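Local coordinates for importin subunit beta-1 (Saccharomyces cerevisiae, PDB 5OWU), which carries proteins into the nucleus together with importin alpha, the adaptor that recognises classical nuclear localization signals in the cargo, at residues L10-L15 / K54-L60; D35-Q39 / R83-S89; I293-E297 / S314-A318; A318-I322 / N361-I366. All coordinates share one frame; numbering follows the deposited sequence.

Contact 1. Residues L10-L15 / K54-L60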
loop_
_atom_site.group_PDB
_atom_site.type_symbol
_atom_site.label_atom_id
_atom_site.label_comp_id
_atom_site.label_asym_id
_atom_site.label_seq_id
_atom_site.Cartn_x
_atom_site.Cartn_y
_atom_site.Cartn_z
ATOM N N LEU A 10 -3.205 -11.539 36.984
ATOM C CA LEU A 10 -3.030 -10.463 36.002
ATOM C C LEU A 10 -1.892 -9.518 36.399
ATOM O O LEU A 10 -0.965 -9.236 35.604
ATOM C CB LEU A 10 -4.341 -9.690 35.869
ATOM C CG LEU A 10 -5.514 -10.455 35.266
ATOM C CD1 LEU A 10 -6.817 -9.944 35.836
ATOM C CD2 LEU A 10 -5.506 -10.307 33.762
ATOM N N GLU A 11 -1.958 -9.009 37.634
ATOM C CA GLU A 11 -0.924 -8.113 38.128
ATOM C C GLU A 11 0.451 -8.733 37.946
ATOM O O GLU A 11 1.329 -8.129 37.335
ATOM C CB GLU A 11 -1.170 -7.770 39.595
ATOM C CG GLU A 11 -2.381 -6.871 39.834
ATOM C CD GLU A 11 -2.400 -6.269 41.230
ATOM O OE1 GLU A 11 -1.351 -6.299 41.903
ATOM O OE2 GLU A 11 -3.460 -5.765 41.657
ATOM N N ASN A 12 0.647 -9.954 38.447
ATOM C CA ASN A 12 1.948 -10.606 38.311
ATOM C C ASN A 12 2.346 -10.760 36.854
ATOM O O ASN A 12 3.533 -10.683 36.521
ATOM C CB ASN A 12 1.930 -11.976 38.986
ATOM C CG ASN A 12 1.938 -11.879 40.493
ATOM O OD1 ASN A 12 2.275 -10.837 41.053
ATOM N ND2 ASN A 12 1.575 -12.970 41.161
ATOM N N SER A 13 1.370 -10.978 35.975
ATOM C CA SER A 13 1.665 -11.167 34.563
ATOM C C SER A 13 2.330 -9.940 33.960
ATOM O O SER A 13 3.127 -10.073 33.022
ATOM C CB SER A 13 0.383 -11.492 33.792
ATOM O OG SER A 13 -0.383 -10.317 33.576
ATOM N N ILE A 14 2.031 -8.741 34.459
ATOM C CA ILE A 14 2.622 -7.538 33.867
ATOM C C ILE A 14 3.543 -6.758 34.799
ATOM O O ILE A 14 4.301 -5.901 34.314
ATOM C CB ILE A 14 1.538 -6.593 33.306
ATOM C CG1 ILE A 14 0.410 -6.412 34.313
ATOM C CG2 ILE A 14 1.028 -7.125 31.968
ATOM C CD1 ILE A 14 -0.527 -5.250 33.976
ATOM N N LEU A 15 3.530 -7.010 36.101
ATOM C CA LEU A 15 4.230 -6.170 37.065
ATOM C C LEU A 15 5.261 -6.914 37.902
ATOM O O LEU A 15 5.943 -6.280 38.712
ATOM C CB LEU A 15 3.223 -5.497 38.009
ATOM C CG LEU A 15 2.113 -4.665 37.360
ATOM C CD1 LEU A 15 1.104 -4.206 38.408
ATOM C CD2 LEU A 15 2.681 -3.471 36.613
ATOM N N LYS A 54 -4.769 -2.963 41.263
ATOM C CA LYS A 54 -4.006 -1.928 40.579
ATOM C C LYS A 54 -4.636 -1.611 39.228
ATOM O O LYS A 54 -5.166 -2.493 38.546
ATOM C CB LYS A 54 -2.559 -2.371 40.387
ATOM C CG LYS A 54 -1.788 -2.553 41.687
ATOM C CD LYS A 54 -0.425 -3.164 41.416
ATOM C CE LYS A 54 0.707 -2.207 41.731
ATOM N NZ LYS A 54 1.079 -2.259 43.168
ATOM N N LEU A 55 -4.554 -0.337 38.837
ATOM C CA LEU A 55 -5.192 0.122 37.607
ATOM C C LEU A 55 -4.777 -0.712 36.405
ATOM O O LEU A 55 -5.615 -1.106 35.586
ATOM C CB LEU A 55 -4.851 1.590 37.353
ATOM C CG LEU A 55 -5.790 2.692 37.828
ATOM C CD1 LEU A 55 -5.399 3.980 37.111
ATOM C CD2 LEU A 55 -7.255 2.370 37.580
ATOM N N GLU A 56 -3.479 -0.976 36.268
ATOM C CA GLU A 56 -3.011 -1.682 35.084
ATOM C C GLU A 56 -3.563 -3.096 35.019
ATOM O O GLU A 56 -3.793 -3.616 33.922
ATOM C CB GLU A 56 -1.490 -1.713 35.063
ATOM C CG GLU A 56 -0.877 -0.382 34.733
ATOM C CD GLU A 56 0.617 -0.434 34.821
ATOM O OE1 GLU A 56 1.215 -1.281 34.129
ATOM O OE2 GLU A 56 1.186 0.362 35.591
ATOM N N GLY A 57 -3.764 -3.737 36.173
ATOM C CA GLY A 57 -4.368 -5.059 36.185
ATOM C C GLY A 57 -5.824 -5.038 35.767
ATOM O O GLY A 57 -6.296 -5.959 35.101
ATOM N N ARG A 58 -6.557 -3.989 36.156
ATOM C CA ARG A 58 -7.957 -3.858 35.754
ATOM C C ARG A 58 -8.073 -3.616 34.251
ATOM O O ARG A 58 -8.876 -4.260 33.551
ATOM C CB ARG A 58 -8.602 -2.713 36.539
ATOM C CG ARG A 58 -8.481 -2.845 38.065
ATOM C CD ARG A 58 -8.907 -1.571 38.783
ATOM N NE ARG A 58 -10.277 -1.191 38.458
ATOM C CZ ARG A 58 -10.883 -0.090 38.898
ATOM N NH1 ARG A 58 -10.249 0.755 39.693
ATOM N NH2 ARG A 58 -12.133 0.169 38.534
ATOM N N ILE A 59 -7.271 -2.679 33.741
ATOM C CA ILE A 59 -7.215 -2.434 32.304
ATOM C C ILE A 59 -6.842 -3.714 31.568
ATOM O O ILE A 59 -7.460 -4.075 30.556
ATOM C CB ILE A 59 -6.225 -1.288 32.019
ATOM C CG1 ILE A 59 -6.759 0.018 32.617
ATOM C CG2 ILE A 59 -5.979 -1.116 30.520
ATOM C CD1 ILE A 59 -5.681 0.980 33.089
ATOM N N LEU A 60 -5.850 -4.440 32.086
ATOM C CA LEU A 60 -5.428 -5.683 31.453
ATOM C C LEU A 60 -6.553 -6.714 31.448
ATOM O O LEU A 60 -6.749 -7.422 30.456
ATOM C CB LEU A 60 -4.195 -6.235 32.166
ATOM C CG LEU A 60 -3.703 -7.607 31.716
ATOM C CD1 LEU A 60 -3.156 -7.566 30.305
ATOM C CD2 LEU A 60 -2.649 -8.136 32.687
#
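At the N-terminal end of the HEAT-repeat solenoid, the first two repeats meet here: Leu10, Glu11, Ile14 and Leu15, on the last turns of helix 3-15 in HEAT 1, pack on Lys54, Glu56, Gly57 and Leu60 at the start of helix 55-67 in HEAT 2. The two short axes approach to 8.8 Å with 107° between their directions, so the helices run nearly crosswise. The absence of a side chain at Gly57 probably helps to permit this approach, its CA coming 5.0 Å from Glu11 CA. Lys54 holds the N-cap position, and its backbone N donates a fairly straight bond to Glu11 OE2 (3.1 Å, 166°), arriving from above the carboxylate plane. A glutamate charge placed at this helix start would probably interact favourably with the helix dipole. The lysine chain crosses Glu11 at about a right angle; its extended inner part lays CD 3.5 Å from Leu15 CD1, and the bends at chi3 and chi4 turn only CE and NZ. The ammonium does not pair with the carboxylate. One turn beyond Gly57, Leu60 has CG trans to its backbone N (chi1 174°), which sends CD2 toward the facing helix. There Ile14 meets it tip to tip, its CD1 3.8 Å from Leu60 CD2 and also near Glu56 O, while Leu10 crosses it at a slant. On its far side Leu10 rests on Leu29 of helix 19-35, the partner helix of HEAT 1. The same Leu60 methyl packs on helix 3-15: CD2 lies 3.7 Å from Leu10 CD2 and 3.5 Å from Leu10 O.

Contact 2. Residues D35-Q39 / R83-S89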
loop_
_atom_site.group_PDB
_atom_site.type_symbol
_atom_site.label_atom_id
_atom_site.label_comp_id
_atom_site.label_asym_id
_atom_site.label_seq_id
_atom_site.Cartn_x
_atom_site.Cartn_y
_atom_site.Cartn_z
ATOM N N ASP A 35 -9.877 -23.535 29.661
ATOM C CA ASP A 35 -10.543 -24.609 30.393
ATOM C C ASP A 35 -11.921 -24.190 30.873
ATOM O O ASP A 35 -12.831 -25.020 30.923
ATOM C CB ASP A 35 -9.703 -25.053 31.595
ATOM C CG ASP A 35 -8.367 -25.637 31.193
ATOM O OD1 ASP A 35 -8.232 -26.094 30.037
ATOM O OD2 ASP A 35 -7.457 -25.636 32.045
ATOM N N ASN A 36 -12.095 -22.914 31.244
ATOM C CA ASN A 36 -13.376 -22.442 31.770
ATOM C C ASN A 36 -13.572 -20.991 31.313
ATOM O O ASN A 36 -13.426 -20.034 32.074
ATOM C CB ASN A 36 -13.434 -22.559 33.292
ATOM C CG ASN A 36 -14.832 -22.310 33.844
ATOM O OD1 ASN A 36 -15.722 -21.846 33.133
ATOM N ND2 ASN A 36 -15.026 -22.611 35.125
ATOM N N PHE A 37 -13.943 -20.827 30.044
ATOM C CA PHE A 37 -14.080 -19.481 29.506
ATOM C C PHE A 37 -15.139 -18.688 30.262
ATOM O O PHE A 37 -14.966 -17.491 30.499
ATOM C CB PHE A 37 -14.419 -19.522 28.018
ATOM C CG PHE A 37 -14.418 -18.165 27.377
ATOM C CD1 PHE A 37 -13.227 -17.497 27.167
ATOM C CD2 PHE A 37 -15.601 -17.547 27.010
ATOM C CE1 PHE A 37 -13.216 -16.237 26.588
ATOM C CE2 PHE A 37 -15.595 -16.288 26.433
ATOM C CZ PHE A 37 -14.406 -15.635 26.227
ATOM N N LEU A 38 -16.245 -19.330 30.639
ATOM C CA LEU A 38 -17.274 -18.631 31.405
ATOM C C LEU A 38 -16.671 -17.964 32.634
ATOM O O LEU A 38 -16.871 -16.765 32.871
ATOM C CB LEU A 38 -18.384 -19.611 31.804
ATOM C CG LEU A 38 -19.690 -19.063 32.403
ATOM C CD1 LEU A 38 -20.700 -20.196 32.507
ATOM C CD2 LEU A 38 -19.517 -18.419 33.769
ATOM N N GLN A 39 -15.920 -18.728 33.432
ATOM C CA GLN A 39 -15.337 -18.162 34.645
ATOM C C GLN A 39 -14.276 -17.115 34.311
ATOM O O GLN A 39 -14.212 -16.064 34.955
ATOM C CB GLN A 39 -14.742 -19.274 35.517
ATOM C CG GLN A 39 -14.186 -18.769 36.841
ATOM C CD GLN A 39 -13.559 -19.867 37.698
ATOM O OE1 GLN A 39 -12.943 -20.804 37.184
ATOM N NE2 GLN A 39 -13.710 -19.746 39.013
ATOM N N ARG A 83 -18.248 -18.883 20.667
ATOM C CA ARG A 83 -17.868 -19.221 22.037
ATOM C C ARG A 83 -18.584 -18.327 23.047
ATOM O O ARG A 83 -19.062 -18.808 24.078
ATOM C CB ARG A 83 -16.353 -19.123 22.222
ATOM C CG ARG A 83 -15.932 -19.375 23.671
ATOM C CD ARG A 83 -14.440 -19.462 23.844
ATOM N NE ARG A 83 -13.759 -18.233 23.455
ATOM C CZ ARG A 83 -12.458 -18.028 23.624
ATOM N NH1 ARG A 83 -11.716 -18.967 24.187
ATOM N NH2 ARG A 83 -11.897 -16.888 23.240
ATOM N N TRP A 84 -18.647 -17.021 22.789
ATOM C CA TRP A 84 -19.430 -16.143 23.654
ATOM C C TRP A 84 -20.884 -16.592 23.711
ATOM O O TRP A 84 -21.484 -16.684 24.792
ATOM C CB TRP A 84 -19.343 -14.698 23.158
ATOM C CG TRP A 84 -20.261 -13.764 23.887
ATOM C CD1 TRP A 84 -21.488 -13.342 23.475
ATOM C CD2 TRP A 84 -20.032 -13.147 25.159
ATOM N NE1 TRP A 84 -22.035 -12.495 24.403
ATOM C CE2 TRP A 84 -21.164 -12.356 25.448
ATOM C CE3 TRP A 84 -18.980 -13.179 26.078
ATOM C CZ2 TRP A 84 -21.272 -11.600 26.615
ATOM C CZ3 TRP A 84 -19.090 -12.434 27.238
ATOM C CH2 TRP A 84 -20.226 -11.655 27.497
ATOM N N ILE A 85 -21.464 -16.894 22.552
ATOM C CA ILE A 85 -22.891 -17.188 22.494
ATOM C C ILE A 85 -23.220 -18.476 23.240
ATOM O O ILE A 85 -24.209 -18.534 23.984
ATOM C CB ILE A 85 -23.352 -17.236 21.026
ATOM C CG1 ILE A 85 -23.317 -15.814 20.448
ATOM C CG2 ILE A 85 -24.747 -17.851 20.910
ATOM C CD1 ILE A 85 -23.450 -15.746 18.957
ATOM N N THR A 86 -22.412 -19.528 23.062
ATOM C CA THR A 86 -22.755 -20.840 23.608
ATOM C C THR A 86 -22.080 -21.173 24.936
ATOM O O THR A 86 -22.667 -21.891 25.744
ATOM C CB THR A 86 -22.418 -21.954 22.605
ATOM O OG1 THR A 86 -21.009 -21.995 22.366
ATOM C CG2 THR A 86 -23.149 -21.736 21.292
ATOM N N GLN A 87 -20.876 -20.679 25.201
ATOM C CA GLN A 87 -20.127 -21.105 26.381
ATOM C C GLN A 87 -20.241 -20.165 27.575
ATOM O O GLN A 87 -19.927 -20.576 28.692
ATOM C CB GLN A 87 -18.646 -21.281 26.031
ATOM C CG GLN A 87 -18.418 -22.273 24.892
ATOM C CD GLN A 87 -19.070 -23.622 25.160
ATOM O OE1 GLN A 87 -18.774 -24.279 26.157
ATOM N NE2 GLN A 87 -19.973 -24.034 24.276
ATOM N N VAL A 88 -20.660 -18.920 27.381
ATOM C CA VAL A 88 -20.930 -18.016 28.493
ATOM C C VAL A 88 -22.431 -18.063 28.741
ATOM O O VAL A 88 -23.229 -17.754 27.848
ATOM C CB VAL A 88 -20.431 -16.589 28.201
ATOM C CG1 VAL A 88 -20.702 -15.655 29.375
ATOM C CG2 VAL A 88 -18.940 -16.608 27.881
ATOM N N SER A 89 -22.816 -18.499 29.938
ATOM C CA SER A 89 -24.217 -18.649 30.275
ATOM C C SER A 89 -24.939 -17.303 30.224
ATOM O O SER A 89 -24.323 -16.247 30.390
ATOM C CB SER A 89 -24.354 -19.234 31.674
ATOM O OG SER A 89 -23.962 -18.270 32.634
HETATM O O HOH W 1 -17.134 -22.077 29.608
#
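Phe37 and Arg83 both extend their CG trans to the backbone N (chi1 -173° and 176°), which directs ring and arginine chain at each other; a bend at chi3 of Arg83 then lays its guanidinium flat on the ring. The planes differ by only 7° and the centres are 3.9 Å apart, the evidence for a stacked cation-pi pair. CZ sits over the ring face, 3.5 Å from Phe37 CE1, while the aliphatic part of the arginine follows the same face: CD makes a CH-pi contact, 3.9 Å from the ring centroid. The guanidinium is also held by a salt bridge from NH2 to Glu68, which helps fix its rotation. Val88 adds a methyl obliquely to the ring, CG2 lying 3.6 Å from Phe37 CD2. Leu38 packs on backbone instead, with CB 3.6 Å from Gln87 O and CD1 3.7 Å from Ser89 N. A water accepts from Leu38 N at 3.1 Å and gives a weak bond to Gln87 O. Asn36 OD1 caps helix 37-48 by accepting from Gln39 N. In the importin-beta N-terminal domain, the contact thus joins the first turn of helix 37-48 (HEAT 2) to the last turn of helix 74-87 in the all-helical solenoid. Helix 90-104 continues the packing, Ala92 touching Leu38 and Ile96 touching Val88, and Ser89 caps it through Ala92 N.

Contact 3. Residues I293-E297 / S314-A318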
loop_
_atom_site.group_PDB
_atom_site.type_symbol
_atom_site.label_atom_id
_atom_site.label_comp_id
_atom_site.label_asym_id
_atom_site.label_seq_id
_atom_site.Cartn_x
_atom_site.Cartn_y
_atom_site.Cartn_z
ATOM N N ILE A 293 -12.027 14.972 -3.305
ATOM C CA ILE A 293 -12.882 15.097 -4.489
ATOM C C ILE A 293 -12.147 14.627 -5.742
ATOM O O ILE A 293 -12.661 13.809 -6.521
ATOM C CB ILE A 293 -13.372 16.545 -4.647
ATOM C CG1 ILE A 293 -14.356 16.883 -3.525
ATOM C CG2 ILE A 293 -14.030 16.743 -6.007
ATOM C CD1 ILE A 293 -14.796 18.345 -3.511
ATOM N N CYS A 294 -10.957 15.175 -5.985
ATOM C CA CYS A 294 -10.225 14.800 -7.191
ATOM C C CYS A 294 -9.977 13.297 -7.243
ATOM O O CYS A 294 -10.151 12.668 -8.290
ATOM C CB CYS A 294 -8.900 15.557 -7.272
ATOM S SG CYS A 294 -9.083 17.290 -7.703
ATOM N N GLU A 295 -9.550 12.706 -6.124
ATOM C CA GLU A 295 -9.274 11.271 -6.108
ATOM C C GLU A 295 -10.508 10.471 -6.497
ATOM O O GLU A 295 -10.413 9.484 -7.246
ATOM C CB GLU A 295 -8.782 10.842 -4.724
ATOM C CG GLU A 295 -7.448 11.445 -4.335
ATOM C CD GLU A 295 -7.124 11.241 -2.868
ATOM O OE1 GLU A 295 -7.928 10.590 -2.171
ATOM O OE2 GLU A 295 -6.072 11.738 -2.415
ATOM N N GLU A 296 -11.678 10.883 -5.995
ATOM C CA GLU A 296 -12.895 10.142 -6.305
ATOM C C GLU A 296 -13.261 10.294 -7.774
ATOM O O GLU A 296 -13.678 9.324 -8.419
ATOM C CB GLU A 296 -14.050 10.604 -5.408
ATOM C CG GLU A 296 -13.891 10.260 -3.926
ATOM C CD GLU A 296 -13.588 8.782 -3.669
ATOM O OE1 GLU A 296 -14.203 7.907 -4.324
ATOM O OE2 GLU A 296 -12.722 8.499 -2.811
ATOM N N GLU A 297 -13.099 11.496 -8.332
ATOM C CA GLU A 297 -13.463 11.684 -9.732
ATOM C C GLU A 297 -12.481 10.985 -10.672
ATOM O O GLU A 297 -12.888 10.465 -11.724
ATOM C CB GLU A 297 -13.587 13.183 -10.021
ATOM C CG GLU A 297 -14.725 13.787 -9.189
ATOM C CD GLU A 297 -14.982 15.263 -9.427
ATOM O OE1 GLU A 297 -14.090 15.981 -9.918
ATOM O OE2 GLU A 297 -16.102 15.706 -9.109
ATOM N N SER A 314 -19.620 10.992 -12.645
ATOM C CA SER A 314 -18.943 12.130 -12.044
ATOM C C SER A 314 -19.808 13.375 -12.177
ATOM O O SER A 314 -20.436 13.603 -13.213
ATOM C CB SER A 314 -17.586 12.364 -12.704
ATOM O OG SER A 314 -16.914 13.472 -12.125
ATOM N N TYR A 315 -19.854 14.164 -11.109
ATOM C CA TYR A 315 -20.454 15.489 -11.141
ATOM C C TYR A 315 -19.461 16.572 -11.536
ATOM O O TYR A 315 -19.859 17.734 -11.663
ATOM C CB TYR A 315 -21.062 15.825 -9.776
ATOM C CG TYR A 315 -22.149 14.870 -9.351
ATOM C CD1 TYR A 315 -23.286 14.687 -10.129
ATOM C CD2 TYR A 315 -22.047 14.160 -8.166
ATOM C CE1 TYR A 315 -24.288 13.806 -9.741
ATOM C CE2 TYR A 315 -23.042 13.283 -7.767
ATOM C CZ TYR A 315 -24.159 13.109 -8.559
ATOM O OH TYR A 315 -25.144 12.231 -8.161
ATOM N N ASN A 316 -18.182 16.227 -11.715
ATOM C CA ASN A 316 -17.187 17.171 -12.218
ATOM C C ASN A 316 -17.057 18.382 -11.298
ATOM O O ASN A 316 -16.993 19.526 -11.754
ATOM C CB ASN A 316 -17.525 17.607 -13.647
ATOM C CG ASN A 316 -17.466 16.456 -14.637
ATOM O OD1 ASN A 316 -16.482 15.721 -14.687
ATOM N ND2 ASN A 316 -18.526 16.284 -15.416
ATOM N N PHE A 317 -17.022 18.125 -9.990
ATOM C CA PHE A 317 -16.839 19.198 -9.013
ATOM C C PHE A 317 -15.540 19.957 -9.255
ATOM O O PHE A 317 -15.515 21.194 -9.249
ATOM C CB PHE A 317 -16.836 18.619 -7.593
ATOM C CG PHE A 317 -18.162 18.053 -7.150
ATOM C CD1 PHE A 317 -19.339 18.760 -7.348
ATOM C CD2 PHE A 317 -18.223 16.819 -6.517
ATOM C CE1 PHE A 317 -20.553 18.241 -6.932
ATOM C CE2 PHE A 317 -19.436 16.292 -6.102
ATOM C CZ PHE A 317 -20.603 17.009 -6.308
ATOM N N ALA A 318 -14.436 19.226 -9.422
ATOM C CA ALA A 318 -13.134 19.862 -9.574
ATOM C C ALA A 318 -13.080 20.685 -10.854
ATOM O O ALA A 318 -12.695 21.859 -10.835
ATOM C CB ALA A 318 -12.030 18.804 -9.565
HETATM O O HOH W 2 -14.232 11.902 -13.354
#
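Glu297, a buried carboxylate, reaches out of helix 280-306 to the first turn of helix 317-332 and receives two backbone N-H groups there. OE2 takes Phe317 N at 2.7 Å on its syn lone pair, though the bond is bent (141°); OE1 takes Ala318 N in a longer, weak bond of 3.3 Å. Both oxygens have further partners, Tyr256 OH for OE2 and Asn361 ND2 for OE1, so four donors surround the carboxylate, one of them, Ala318 N, weakly bonded. The N-cap residue Asn316 makes no capping bond with its side chain, and Glu297 supplies acceptors from another helix instead. Asn316 N is used by Ser314 OG, which accepts at 3.1 Å and closes an ST turn. A water donates to Glu297 O at 2.6 Å and lies at weak bonding distance from the same serine hydroxyl. Beside this polar group the packing is apolar: Ile293 CG2 lies at the edge of the Phe317 ring and 3.7 Å from Phe317 CB, and Cys294 SG touches Ala318 CB at 3.8 Å. The result is a carboxylate of a neighbouring helix accepting the first N-H groups of a helix, at the junction where HEAT 7 passes to HEAT 8 in the solenoid.

Contact 4. Residues A318-I322 / N361-I366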
loop_
_atom_site.group_PDB
_atom_site.type_symbol
_atom_site.label_atom_id
_atom_site.label_comp_id
_atom_site.label_asym_id
_atom_site.label_seq_id
_atom_site.Cartn_x
_atom_site.Cartn_y
_atom_site.Cartn_z
ATOM N N ALA A 318 -14.436 19.226 -9.422
ATOM C CA ALA A 318 -13.134 19.862 -9.574
ATOM C C ALA A 318 -13.080 20.685 -10.854
ATOM O O ALA A 318 -12.695 21.859 -10.835
ATOM C CB ALA A 318 -12.030 18.804 -9.565
ATOM N N LEU A 319 -13.485 20.084 -11.975
ATOM C CA LEU A 319 -13.440 20.781 -13.257
ATOM C C LEU A 319 -14.163 22.121 -13.178
ATOM O O LEU A 319 -13.606 23.163 -13.539
ATOM C CB LEU A 319 -14.053 19.898 -14.343
ATOM C CG LEU A 319 -13.966 20.424 -15.776
ATOM C CD1 LEU A 319 -12.528 20.476 -16.227
ATOM C CD2 LEU A 319 -14.783 19.566 -16.726
ATOM N N SER A 320 -15.400 22.113 -12.675
ATOM C CA SER A 320 -16.203 23.330 -12.619
ATOM C C SER A 320 -15.593 24.381 -11.702
ATOM O O SER A 320 -15.811 25.577 -11.909
ATOM C CB SER A 320 -17.613 23.000 -12.132
ATOM O OG SER A 320 -18.222 21.998 -12.929
ATOM N N SER A 321 -14.854 23.961 -10.677
ATOM C CA SER A 321 -14.383 24.862 -9.632
ATOM C C SER A 321 -12.960 25.364 -9.849
ATOM O O SER A 321 -12.472 26.153 -9.033
ATOM C CB SER A 321 -14.454 24.156 -8.277
ATOM O OG SER A 321 -15.728 23.576 -8.069
ATOM N N ILE A 322 -12.284 24.921 -10.914
ATOM C CA ILE A 322 -10.867 25.249 -11.108
ATOM C C ILE A 322 -10.634 26.747 -11.001
ATOM O O ILE A 322 -9.705 27.200 -10.318
ATOM C CB ILE A 322 -10.378 24.712 -12.464
ATOM C CG1 ILE A 322 -10.235 23.198 -12.407
ATOM C CG2 ILE A 322 -9.042 25.338 -12.849
ATOM C CD1 ILE A 322 -9.960 22.572 -13.742
ATOM N N ASN A 361 -6.919 15.117 -13.122
ATOM C CA ASN A 361 -8.361 14.960 -13.245
ATOM C C ASN A 361 -8.940 15.840 -14.344
ATOM O O ASN A 361 -9.926 15.458 -14.984
ATOM C CB ASN A 361 -9.011 15.287 -11.900
ATOM C CG ASN A 361 -10.509 15.063 -11.890
ATOM O OD1 ASN A 361 -11.051 14.322 -12.705
ATOM N ND2 ASN A 361 -11.183 15.700 -10.942
ATOM N N CYS A 362 -8.331 16.998 -14.595
ATOM C CA CYS A 362 -8.952 18.050 -15.390
ATOM C C CYS A 362 -8.151 18.456 -16.621
ATOM O O CYS A 362 -8.621 19.303 -17.387
ATOM C CB CYS A 362 -9.188 19.290 -14.516
ATOM S SG CYS A 362 -10.199 18.945 -13.060
ATOM N N GLY A 363 -6.957 17.910 -16.817
ATOM C CA GLY A 363 -6.247 18.122 -18.068
ATOM C C GLY A 363 -6.030 19.590 -18.388
ATOM O O GLY A 363 -5.638 20.389 -17.529
ATOM N N ASN A 364 -6.291 19.950 -19.650
ATOM C CA ASN A 364 -6.010 21.297 -20.140
ATOM C C ASN A 364 -6.692 22.389 -19.320
ATOM O O ASN A 364 -6.244 23.537 -19.346
ATOM C CB ASN A 364 -6.444 21.424 -21.607
ATOM C CG ASN A 364 -5.604 20.583 -22.546
ATOM O OD1 ASN A 364 -4.549 20.073 -22.168
ATOM N ND2 ASN A 364 -6.067 20.438 -23.787
ATOM N N HIS A 365 -7.767 22.082 -18.596
ATOM C CA HIS A 365 -8.435 23.138 -17.843
ATOM C C HIS A 365 -7.560 23.706 -16.729
ATOM O O HIS A 365 -7.861 24.792 -16.225
ATOM C CB HIS A 365 -9.750 22.629 -17.250
ATOM C CG HIS A 365 -10.845 22.470 -18.255
ATOM N ND1 HIS A 365 -10.935 21.383 -19.099
ATOM C CD2 HIS A 365 -11.905 23.262 -18.546
ATOM C CE1 HIS A 365 -12.001 21.514 -19.869
ATOM N NE2 HIS A 365 -12.607 22.644 -19.553
ATOM N N ILE A 366 -6.487 23.012 -16.335
ATOM C CA ILE A 366 -5.628 23.522 -15.265
ATOM C C ILE A 366 -4.650 24.582 -15.760
ATOM O O ILE A 366 -4.089 25.328 -14.945
ATOM C CB ILE A 366 -4.851 22.373 -14.591
ATOM C CG1 ILE A 366 -4.292 22.793 -13.230
ATOM C CG2 ILE A 366 -3.676 21.885 -15.456
ATOM C CD1 ILE A 366 -5.331 23.091 -12.198
#
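Ile322 and Leu319 pack on Cys362 and His365 within HEAT 8 and just beyond it, where helix 317-332 meets the end of helix 347-362 in an antiparallel helix hairpin. From CB, Ile322 divides into two branches. CG2, trans to the backbone N, faces segment 361-366, 3.6 Å from His365 O, and has Ile366 CD1 more loosely beside it. CG1 extends the second branch (chi2 171°) and carries CD1 against two CB atoms, 3.5 Å from Cys362 CB and 3.5 Å from His365 CB; the first is tighter than usual van der Waals contact. Cys362 SG is turned back toward the start of helix 317-332, where it lies 3.9 Å from Ala318 CB. That methyl also meets the amide of Asn361, whose ND2 is bound to Glu297 of helix 280-306. After Cys362 the chain leaves the helix at Gly363, with a positive phi of 57°, and a short 3-10 turn presents His365 to Leu319. The imidazole has a leucine methyl over one face, a CH-pi contact 19° off the ring normal and 3.5 Å from Leu319 CD1 to the ring centroid. The methyl is displaced toward the rim, with CG of His365 the nearest ring atom to Leu319 CD1 at 3.3 Å.

How the contacts relate
From the N terminus, contact 1 closes a loop of 38 residues by returning helix 55-67 to helix 3-15. Contact 2 opens inside that loop and closes after it, so the two cross along the chain; their centres are 23 Å apart and their nearest atoms about 10 Å. Together they interlock helices 3-15, 37-48, 55-67 and 74-87. Contact 3 comes much later, its centre about 50 Å from both, and closes a short loop joining HEAT 7 to HEAT 8. Contact 4 begins at Ala318, where contact 3 ends, and spans HEAT 8 and the few residues after it. Glu297 and Asn361 join these two directly.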